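Local coordinates for SsRai1 (PDB 5BTO), which removes the entire NAD cap from the 5' end of NAD-capped RNAs and binds, stabilises and stimulates the exoribonuclease Rat1, at residues V109-R115 with K229-E235. Coordinates in Å, arbitrary orientation, origin at the centre of the assembly. Numbering follows the deposited sequence.
Sequences VDIITYR and KMLLAGE
Strands 111-114 and 229-235 run parallel (12°, axes 4.7 Å apart), pairing Ile111 with Met230 through Tyr114 with Ala233. Asp110 (phi/psi -95/-32) breaks the extended run, so its N and Ile111 N reach Lys229 O (2.8, 3.2 Å), while its short carboxylate (m rotamer) takes Lys229 N on OD2 (2.9 Å). Beta-branched Ile111 to Thr113 favour extension: Leu231 N donates to Ile111 O (2.8 Å), Thr113 N to Leu231 O (3.0 Å), Ala233 N to Thr113 O (3.1 Å). Ile111 and Met230 pack on helix 333-350, Thr113 and Leu232 share that face; Ile112 and Tyr114 point oppositely, toward helix 87-101. Small Ala233 admits the Tyr114 ring (CD1 to CB 3.7 Å). Tyr114 occupies the N-cap position of helix 115-123, and Arg115 N donates to Ala233 O (2.8 Å). Arg115 NH1 and NH2 donate to Glu235 backbone O (2.6, 3.0 Å), the guanidinium over Gly234, where a CB would clash. Tyr114, Arg115 and Glu235, at the strands' C-terminal ends, belong to the substrate site of this DXO-family PD-(D/E)XK-like nuclease.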
ATOM      1  N   VAL A 109     -26.768  -1.478   7.048  1.00 20.18           N
ATOM      2  CA  VAL A 109     -25.507  -1.338   6.313  1.00 17.41           C
ATOM      3  C   VAL A 109     -24.457  -0.630   7.156  1.00 17.74           C
ATOM      4  O   VAL A 109     -24.773  -0.036   8.195  1.00 19.52           O
ATOM      5  CB  VAL A 109     -25.676  -0.554   4.991  1.00 16.74           C
ATOM      6  CG1 VAL A 109     -26.679  -1.251   4.073  1.00 17.57           C
ATOM      7  CG2 VAL A 109     -26.091   0.889   5.260  1.00 18.92           C
ATOM      8  N   ASP A 110     -23.209  -0.699   6.693  1.00 17.46           N
ATOM      9  CA  ASP A 110     -22.091  -0.043   7.358  1.00 17.76           C
ATOM     10  C   ASP A 110     -21.810   1.328   6.766  1.00 16.83           C
ATOM     11  O   ASP A 110     -21.341   2.229   7.465  1.00 17.49           O
ATOM     12  CB  ASP A 110     -20.832  -0.896   7.222  1.00 18.78           C
ATOM     13  CG  ASP A 110     -20.989  -2.267   7.836  1.00 21.36           C
ATOM     14  OD1 ASP A 110     -21.204  -2.332   9.065  1.00 22.68           O
ATOM     15  OD2 ASP A 110     -20.890  -3.281   7.109  1.00 23.08           O
ATOM     16  N   ILE A 111     -22.072   1.476   5.467  1.00 15.68           N
ATOM     17  CA  ILE A 111     -21.730   2.700   4.749  1.00 14.51           C
ATOM     18  C   ILE A 111     -22.904   3.167   3.888  1.00 14.00           C
ATOM     19  O   ILE A 111     -23.564   2.358   3.250  1.00 15.51           O
ATOM     20  CB  ILE A 111     -20.504   2.480   3.823  1.00 15.63           C
ATOM     21  CG1 ILE A 111     -19.254   2.117   4.631  1.00 15.80           C
ATOM     22  CG2 ILE A 111     -20.234   3.725   2.966  1.00 17.33           C
ATOM     23  CD1 ILE A 111     -18.125   1.584   3.747  1.00 17.18           C
ATOM     24  N   ILE A 112     -23.148   4.474   3.880  1.00 14.41           N
ATOM     25  CA  ILE A 112     -24.225   5.070   3.085  1.00 15.20           C
ATOM     26  C   ILE A 112     -23.601   6.146   2.199  1.00 15.36           C
ATOM     27  O   ILE A 112     -22.982   7.076   2.704  1.00 15.70           O
ATOM     28  CB  ILE A 112     -25.299   5.696   4.007  1.00 16.80           C
ATOM     29  CG1 ILE A 112     -26.042   4.592   4.768  1.00 17.35           C
ATOM     30  CG2 ILE A 112     -26.277   6.588   3.207  1.00 17.65           C
ATOM     31  CD1 ILE A 112     -26.827   5.081   5.984  1.00 22.29           C
ATOM     32  N   THR A 113     -23.737   6.019   0.876  1.00 13.47           N
ATOM     33  CA  THR A 113     -23.052   6.947  -0.008  1.00 12.84           C
ATOM     34  C   THR A 113     -23.620   6.907  -1.415  1.00 12.82           C
ATOM     35  O   THR A 113     -24.648   6.265  -1.658  1.00 14.59           O
ATOM     36  CB  THR A 113     -21.531   6.641  -0.032  1.00 14.66           C
ATOM     37  OG1 THR A 113     -20.815   7.698  -0.688  1.00 16.17           O
ATOM     38  CG2 THR A 113     -21.257   5.314  -0.721  1.00 14.56           C
ATOM     39  N   TYR A 114     -22.963   7.612  -2.329  1.00 14.32           N
ATOM     40  CA  TYR A 114     -23.366   7.647  -3.735  1.00 13.12           C
ATOM     41  C   TYR A 114     -22.446   6.790  -4.609  1.00 13.21           C
ATOM     42  O   TYR A 114     -21.228   6.744  -4.420  1.00 13.91           O
ATOM     43  CB  TYR A 114     -23.359   9.086  -4.264  1.00 14.51           C
ATOM     44  CG  TYR A 114     -24.623   9.865  -3.989  1.00 16.79           C
ATOM     45  CD1 TYR A 114     -25.736   9.732  -4.812  1.00 17.23           C
ATOM     46  CD2 TYR A 114     -24.704  10.746  -2.925  1.00 20.79           C
ATOM     47  CE1 TYR A 114     -26.895  10.436  -4.562  1.00 19.90           C
ATOM     48  CE2 TYR A 114     -25.868  11.459  -2.669  1.00 20.19           C
ATOM     49  CZ  TYR A 114     -26.958  11.304  -3.495  1.00 20.69           C
ATOM     50  OH  TYR A 114     -28.123  12.005  -3.252  1.00 22.16           O
ATOM     51  N   ARG A 115     -23.038   6.158  -5.620  1.00 14.28           N
ATOM     52  CA  ARG A 115     -22.302   5.308  -6.544  1.00 17.34           C
ATOM     53  C   ARG A 115     -21.140   6.020  -7.202  1.00 16.00           C
ATOM     54  O   ARG A 115     -20.083   5.434  -7.379  1.00 16.94           O
ATOM     55  CB  ARG A 115     -23.235   4.791  -7.652  1.00 22.91           C
ATOM     56  CG  ARG A 115     -22.487   4.278  -8.888  1.00 30.01           C
ATOM     57  CD  ARG A 115     -23.368   4.151 -10.126  1.00 37.86           C
ATOM     58  NE  ARG A 115     -23.722   5.430 -10.739  1.00 38.39           N
ATOM     59  CZ  ARG A 115     -24.873   5.653 -11.366  1.00 40.48           C
ATOM     60  NH1 ARG A 115     -25.780   4.687 -11.452  1.00 40.85           N
ATOM     61  NH2 ARG A 115     -25.123   6.840 -11.901  1.00 42.28           N
ATOM     62  N   LYS A 229     -21.146  -3.954   4.331  1.00 15.27           N
ATOM     63  CA  LYS A 229     -22.467  -3.769   3.744  1.00 15.42           C
ATOM     64  C   LYS A 229     -22.632  -2.292   3.396  1.00 15.12           C
ATOM     65  O   LYS A 229     -22.273  -1.418   4.183  1.00 14.92           O
ATOM     66  CB  LYS A 229     -23.559  -4.192   4.728  1.00 20.67           C
ATOM     67  CG  LYS A 229     -23.502  -5.645   5.141  1.00 24.16           C
ATOM     68  CD  LYS A 229     -24.662  -5.976   6.083  1.00 30.82           C
ATOM     69  CE  LYS A 229     -24.632  -7.424   6.533  1.00 35.86           C
ATOM     70  NZ  LYS A 229     -23.459  -7.700   7.403  1.00 38.15           N
ATOM     71  N   MET A 230     -23.156  -2.003   2.210  1.00 14.59           N
ATOM     72  CA  MET A 230     -23.222  -0.622   1.749  1.00 14.15           C
ATOM     73  C   MET A 230     -24.565  -0.288   1.115  1.00 15.38           C
ATOM     74  O   MET A 230     -25.188  -1.134   0.476  1.00 16.49           O
ATOM     75  CB  MET A 230     -22.087  -0.344   0.744  1.00 14.38           C
ATOM     76  CG  MET A 230     -20.712  -0.634   1.349  1.00 18.49           C
ATOM     77  SD  MET A 230     -19.355  -0.504   0.171  1.00 22.35           S
ATOM     78  CE  MET A 230     -19.256   1.267  -0.029  1.00 18.23           C
ATOM     79  N   LEU A 231     -25.005   0.946   1.320  1.00 13.12           N
ATOM     80  CA  LEU A 231     -26.170   1.484   0.631  1.00 13.64           C
ATOM     81  C   LEU A 231     -25.610   2.448  -0.408  1.00 15.26           C
ATOM     82  O   LEU A 231     -24.833   3.354  -0.062  1.00 15.77           O
ATOM     83  CB  LEU A 231     -27.078   2.223   1.624  1.00 16.72           C
ATOM     84  CG  LEU A 231     -28.472   2.630   1.142  1.00 19.59           C
ATOM     85  CD1 LEU A 231     -29.338   1.395   0.911  1.00 23.43           C
ATOM     86  CD2 LEU A 231     -29.177   3.561   2.113  1.00 20.85           C
ATOM     87  N   LEU A 232     -25.938   2.228  -1.681  1.00 13.24           N
ATOM     88  CA  LEU A 232     -25.445   3.109  -2.743  1.00 13.18           C
ATOM     89  C   LEU A 232     -26.593   3.725  -3.526  1.00 13.33           C
ATOM     90  O   LEU A 232     -27.486   3.006  -4.004  1.00 14.50           O
ATOM     91  CB  LEU A 232     -24.579   2.346  -3.752  1.00 16.71           C
ATOM     92  CG  LEU A 232     -23.280   1.671  -3.355  1.00 19.90           C
ATOM     93  CD1 LEU A 232     -22.561   1.151  -4.617  1.00 17.74           C
ATOM     94  CD2 LEU A 232     -22.429   2.667  -2.611  1.00 21.47           C
ATOM     95  N   ALA A 233     -26.555   5.038  -3.700  1.00 14.15           N
ATOM     96  CA  ALA A 233     -27.542   5.725  -4.536  1.00 13.35           C
ATOM     97  C   ALA A 233     -26.915   6.036  -5.900  1.00 13.88           C
ATOM     98  O   ALA A 233     -25.776   6.513  -5.970  1.00 14.46           O
ATOM     99  CB  ALA A 233     -28.002   7.000  -3.856  1.00 14.76           C
ATOM    100  N   GLY A 234     -27.649   5.769  -6.978  1.00 14.10           N
ATOM    101  CA  GLY A 234     -27.127   6.020  -8.304  1.00 14.63           C
ATOM    102  C   GLY A 234     -28.190   6.332  -9.336  1.00 14.51           C
ATOM    103  O   GLY A 234     -29.234   5.679  -9.372  1.00 15.77           O
ATOM    104  N   GLU A 235     -27.922   7.317 -10.187  1.00 15.69           N
ATOM    105  CA  GLU A 235     -28.819   7.597 -11.312  1.00 15.94           C
ATOM    106  C   GLU A 235     -28.866   6.427 -12.282  1.00 15.96           C
ATOM    107  O   GLU A 235     -27.843   5.805 -12.587  1.00 17.06           O
ATOM    108  CB  GLU A 235     -28.419   8.871 -12.066  1.00 18.60           C
ATOM    109  CG  GLU A 235     -29.459   9.254 -13.135  1.00 21.06           C
ATOM    110  CD  GLU A 235     -29.131  10.517 -13.902  1.00 28.72           C
ATOM    111  OE1 GLU A 235     -28.089  11.138 -13.610  1.00 30.24           O
ATOM    112  OE2 GLU A 235     -29.921  10.888 -14.808  1.00 31.89           O
TER